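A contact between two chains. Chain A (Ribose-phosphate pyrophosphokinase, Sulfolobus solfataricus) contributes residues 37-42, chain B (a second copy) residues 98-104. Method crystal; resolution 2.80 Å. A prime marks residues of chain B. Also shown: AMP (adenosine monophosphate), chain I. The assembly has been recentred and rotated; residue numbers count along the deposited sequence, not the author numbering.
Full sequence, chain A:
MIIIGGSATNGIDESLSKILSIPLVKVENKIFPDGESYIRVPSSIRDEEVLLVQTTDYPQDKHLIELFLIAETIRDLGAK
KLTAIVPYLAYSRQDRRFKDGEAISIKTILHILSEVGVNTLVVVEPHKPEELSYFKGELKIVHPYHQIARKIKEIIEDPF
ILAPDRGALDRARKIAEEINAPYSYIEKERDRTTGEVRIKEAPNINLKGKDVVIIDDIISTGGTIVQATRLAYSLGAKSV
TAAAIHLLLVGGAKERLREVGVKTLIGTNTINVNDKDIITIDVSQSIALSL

Chain A 37-42: SYIRVP
Chain B, residues 98-104: FKDGEAI

A short strand can meet an irregular partner through very few backbone hydrogen bonds, with side chains of neighbouring residues adding bonds of their own. The contact between residues 37-42 of chain A and 98-104 of chain B in this ribose-phosphate pyrophosphokinase is a compact example, burying 389 Å² summed over both sides. Residues 37-40 of chain A are extended (phi/psi -96/138 at Ser37, -104/134 at Tyr38, -138/122 at Ile39 and -137/130 at Arg40), and Val41 continues at -100/101 before Pro42 (-79/2, C-gamma exo) turns away. The two chains meet in antiparallel register: Ile39 lies nearest Ala103′ (CA to CA 5.6 Å), Arg40 nearest Glu102′ (CA to CA 4.0 Å) and Val41 nearest Gly101′ (CA to CA 4.7 Å).

Chain B enters at Phe98′ (-69/-26; chi1 m, chi2 -86°), which leaves the strand untouched and lays one ring face over AMP, its CE2 3.5 Å from C3' of the nucleotide. Lys99′ (-133/162; m, then t throughout) points its CB toward chain A, but its end leads away. In passing, its aliphatic CD lies over one face of the Arg40 guanidinium, 3.7 Å from Arg40 NH1.

Lys99′ also opens a type II turn that closes at Glu102′, with a weak bond of 3.3 Å from Glu102′ N to Lys99′ O. The turn's second residue, Asp100′ (-70/135; chi1 15°, between wells, chi2 44°), receives Arg40, whose side chain is fully extended (t, t, t, chi4 173°). Arg40 NE donates to Asp100′ O at 2.8 Å, and Arg40 NH2 makes a weak bond to the same Asp100′ O at 3.2 Å. A salt bridge, also a weak hydrogen bond, joins Arg40 NH2 to Asp100′ OD1 at 3.0 Å, so one guanidinium reads both backbone and carboxylate.

At Gly101′ (84/2) the turn demands glycine: a CB would be jammed against the preceding carbonyl, and an ideal CB would also sit 2.4 Å from Val41 O. The residue's own carbonyl accepts the shortest backbone bond of the contact, from Val41 N to Gly101′ O at 2.6 Å and 168°, while Arg40 CA makes a CA-H...O contact with Gly101′ O at 3.2 Å.

Glu102′ (-70/150; m, t, chi3 4°) forms the single beta bridge with Arg40. Its CB points sideways, yet its carboxylate reaches the strand: Tyr38 (chi1 t, chi2 76°) donates from OH to Glu102′ OE2 at 2.5 Å, with Glu102′ OE2 at the edge of the Tyr38 ring, near its plane. The other oxygen turns back within chain B, accepting a weak bond from Phe98′ N to Glu102′ OE1 at 3.0 Å.

Ala103′ (-80/140) completes the pairing, donating from N to Ile39 O at 2.9 Å and 154°; Glu102′ CA also approaches Ile39 O, at 3.4 Å. Ala103′ CB packs 4.0 Å from CB of Ile39 (m, m). Ile104′ (-90/81; m, t) points away and occupies the N-cap position of the following helix, ending the contact.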

# COMPACT_ATOMS: atom_id res chain seq x y z
N SER A 37 9.09 -0.69 1.58
CA SER A 37 9.23 -1.40 2.84
C SER A 37 10.26 -2.51 2.76
O SER A 37 10.34 -3.24 1.77
CB SER A 37 7.89 -1.98 3.28
OG SER A 37 7.12 -0.98 3.92
N TYR A 38 11.06 -2.61 3.83
CA TYR A 38 11.98 -3.72 4.02
C TYR A 38 11.41 -4.68 5.06
O TYR A 38 10.95 -4.26 6.12
CB TYR A 38 13.35 -3.22 4.47
CG TYR A 38 14.32 -4.33 4.78
CD1 TYR A 38 14.94 -5.04 3.76
CD2 TYR A 38 14.62 -4.67 6.10
CE1 TYR A 38 15.84 -6.06 4.04
CE2 TYR A 38 15.51 -5.70 6.39
CZ TYR A 38 16.12 -6.39 5.36
OH TYR A 38 17.00 -7.41 5.65
N ILE A 39 11.47 -5.97 4.76
CA ILE A 39 10.84 -6.98 5.60
C ILE A 39 11.74 -8.21 5.77
O ILE A 39 12.11 -8.84 4.78
CB ILE A 39 9.49 -7.44 4.98
CG1 ILE A 39 8.47 -6.30 5.03
CG2 ILE A 39 8.97 -8.69 5.67
CD1 ILE A 39 8.10 -5.88 6.42
N ARG A 40 12.07 -8.54 7.01
CA ARG A 40 12.85 -9.74 7.31
C ARG A 40 12.31 -10.53 8.52
O ARG A 40 12.08 -9.96 9.59
CB ARG A 40 14.31 -9.38 7.56
CG ARG A 40 15.23 -10.57 7.52
CD ARG A 40 16.54 -10.29 8.22
NE ARG A 40 17.37 -11.48 8.30
CZ ARG A 40 18.62 -11.50 8.75
NH1 ARG A 40 19.20 -10.38 9.16
NH2 ARG A 40 19.30 -12.65 8.78
N VAL A 41 12.12 -11.84 8.35
CA VAL A 41 11.62 -12.70 9.42
C VAL A 41 12.77 -13.46 10.10
O VAL A 41 13.23 -14.48 9.59
CB VAL A 41 10.63 -13.73 8.87
CG1 VAL A 41 10.15 -14.64 9.99
CG2 VAL A 41 9.45 -13.03 8.20
N PRO A 42 13.19 -12.97 11.28
CA PRO A 42 14.54 -13.16 11.83
C PRO A 42 14.85 -14.50 12.48
O PRO A 42 15.97 -14.67 12.99
CB PRO A 42 14.66 -12.05 12.89
CG PRO A 42 13.33 -11.30 12.86
CD PRO A 42 12.34 -12.23 12.22
N PHE B 98 18.74 -11.38 0.20
CA PHE B 98 20.11 -10.94 0.46
C PHE B 98 20.60 -11.40 1.84
O PHE B 98 21.81 -11.55 2.06
CB PHE B 98 20.24 -9.42 0.28
CG PHE B 98 19.78 -8.93 -1.07
CD1 PHE B 98 20.64 -8.93 -2.15
CD2 PHE B 98 18.47 -8.49 -1.25
CE1 PHE B 98 20.22 -8.49 -3.39
CE2 PHE B 98 18.04 -8.04 -2.50
CZ PHE B 98 18.92 -8.05 -3.57
N LYS B 99 19.66 -11.60 2.77
CA LYS B 99 19.95 -12.25 4.04
C LYS B 99 18.85 -13.28 4.25
O LYS B 99 17.82 -13.21 3.60
CB LYS B 99 19.96 -11.24 5.19
CG LYS B 99 20.87 -10.03 4.96
CD LYS B 99 20.96 -9.15 6.20
CE LYS B 99 21.85 -7.94 5.98
NZ LYS B 99 21.92 -7.06 7.19
N ASP B 100 19.06 -14.25 5.13
CA ASP B 100 18.03 -15.27 5.33
C ASP B 100 16.80 -14.69 6.02
O ASP B 100 16.93 -13.92 6.98
CB ASP B 100 18.58 -16.49 6.09
CG ASP B 100 19.92 -16.22 6.75
OD1 ASP B 100 20.08 -15.14 7.36
OD2 ASP B 100 20.81 -17.09 6.65
N GLY B 101 15.62 -15.03 5.50
CA GLY B 101 14.37 -14.54 6.04
C GLY B 101 13.93 -13.18 5.52
O GLY B 101 12.90 -12.64 5.95
N GLU B 102 14.71 -12.59 4.63
CA GLU B 102 14.25 -11.39 3.93
C GLU B 102 13.13 -11.80 2.98
O GLU B 102 13.10 -12.92 2.49
CB GLU B 102 15.38 -10.72 3.14
CG GLU B 102 16.26 -9.76 3.94
CD GLU B 102 17.28 -9.08 3.05
OE1 GLU B 102 17.22 -9.31 1.82
OE2 GLU B 102 18.14 -8.32 3.56
N ALA B 103 12.21 -10.87 2.74
CA ALA B 103 11.12 -11.10 1.80
C ALA B 103 11.61 -10.89 0.38
O ALA B 103 12.37 -9.98 0.08
CB ALA B 103 9.98 -10.16 2.08
N ILE B 104 11.15 -11.74 -0.52
CA ILE B 104 11.36 -11.47 -1.92
C ILE B 104 10.15 -10.68 -2.41
O ILE B 104 9.21 -11.24 -2.99
CB ILE B 104 11.51 -12.77 -2.72
CG1 ILE B 104 12.60 -13.63 -2.07
CG2 ILE B 104 11.87 -12.47 -4.16
CD1 ILE B 104 12.68 -15.04 -2.59
P AMP I . 20.80 -2.80 -5.96
O1P AMP I . 19.59 -3.64 -6.28
O2P AMP I . 21.93 -2.96 -6.96
O3P AMP I . 20.49 -1.37 -5.58
O5' AMP I . 21.39 -3.44 -4.61
C5' AMP I . 20.66 -4.46 -3.92
C4' AMP I . 20.46 -4.06 -2.47
O4' AMP I . 19.56 -2.95 -2.42
C3' AMP I . 19.85 -5.19 -1.65
O3' AMP I . 20.74 -5.54 -0.58
C2' AMP I . 18.52 -4.66 -1.14
O2' AMP I . 18.32 -4.99 0.25
C1' AMP I . 18.60 -3.15 -1.38
N9 AMP I . 17.27 -2.56 -1.72
C8 AMP I . 16.15 -3.24 -2.03
N7 AMP I . 15.11 -2.40 -2.27
C5 AMP I . 15.57 -1.14 -2.10
C6 AMP I . 15.00 0.21 -2.19
N6 AMP I . 13.69 0.36 -2.52
N1 AMP I . 15.81 1.27 -1.93
C2 AMP I . 17.12 1.12 -1.60
N3 AMP I . 17.70 -0.09 -1.49
C4 AMP I . 16.99 -1.24 -1.72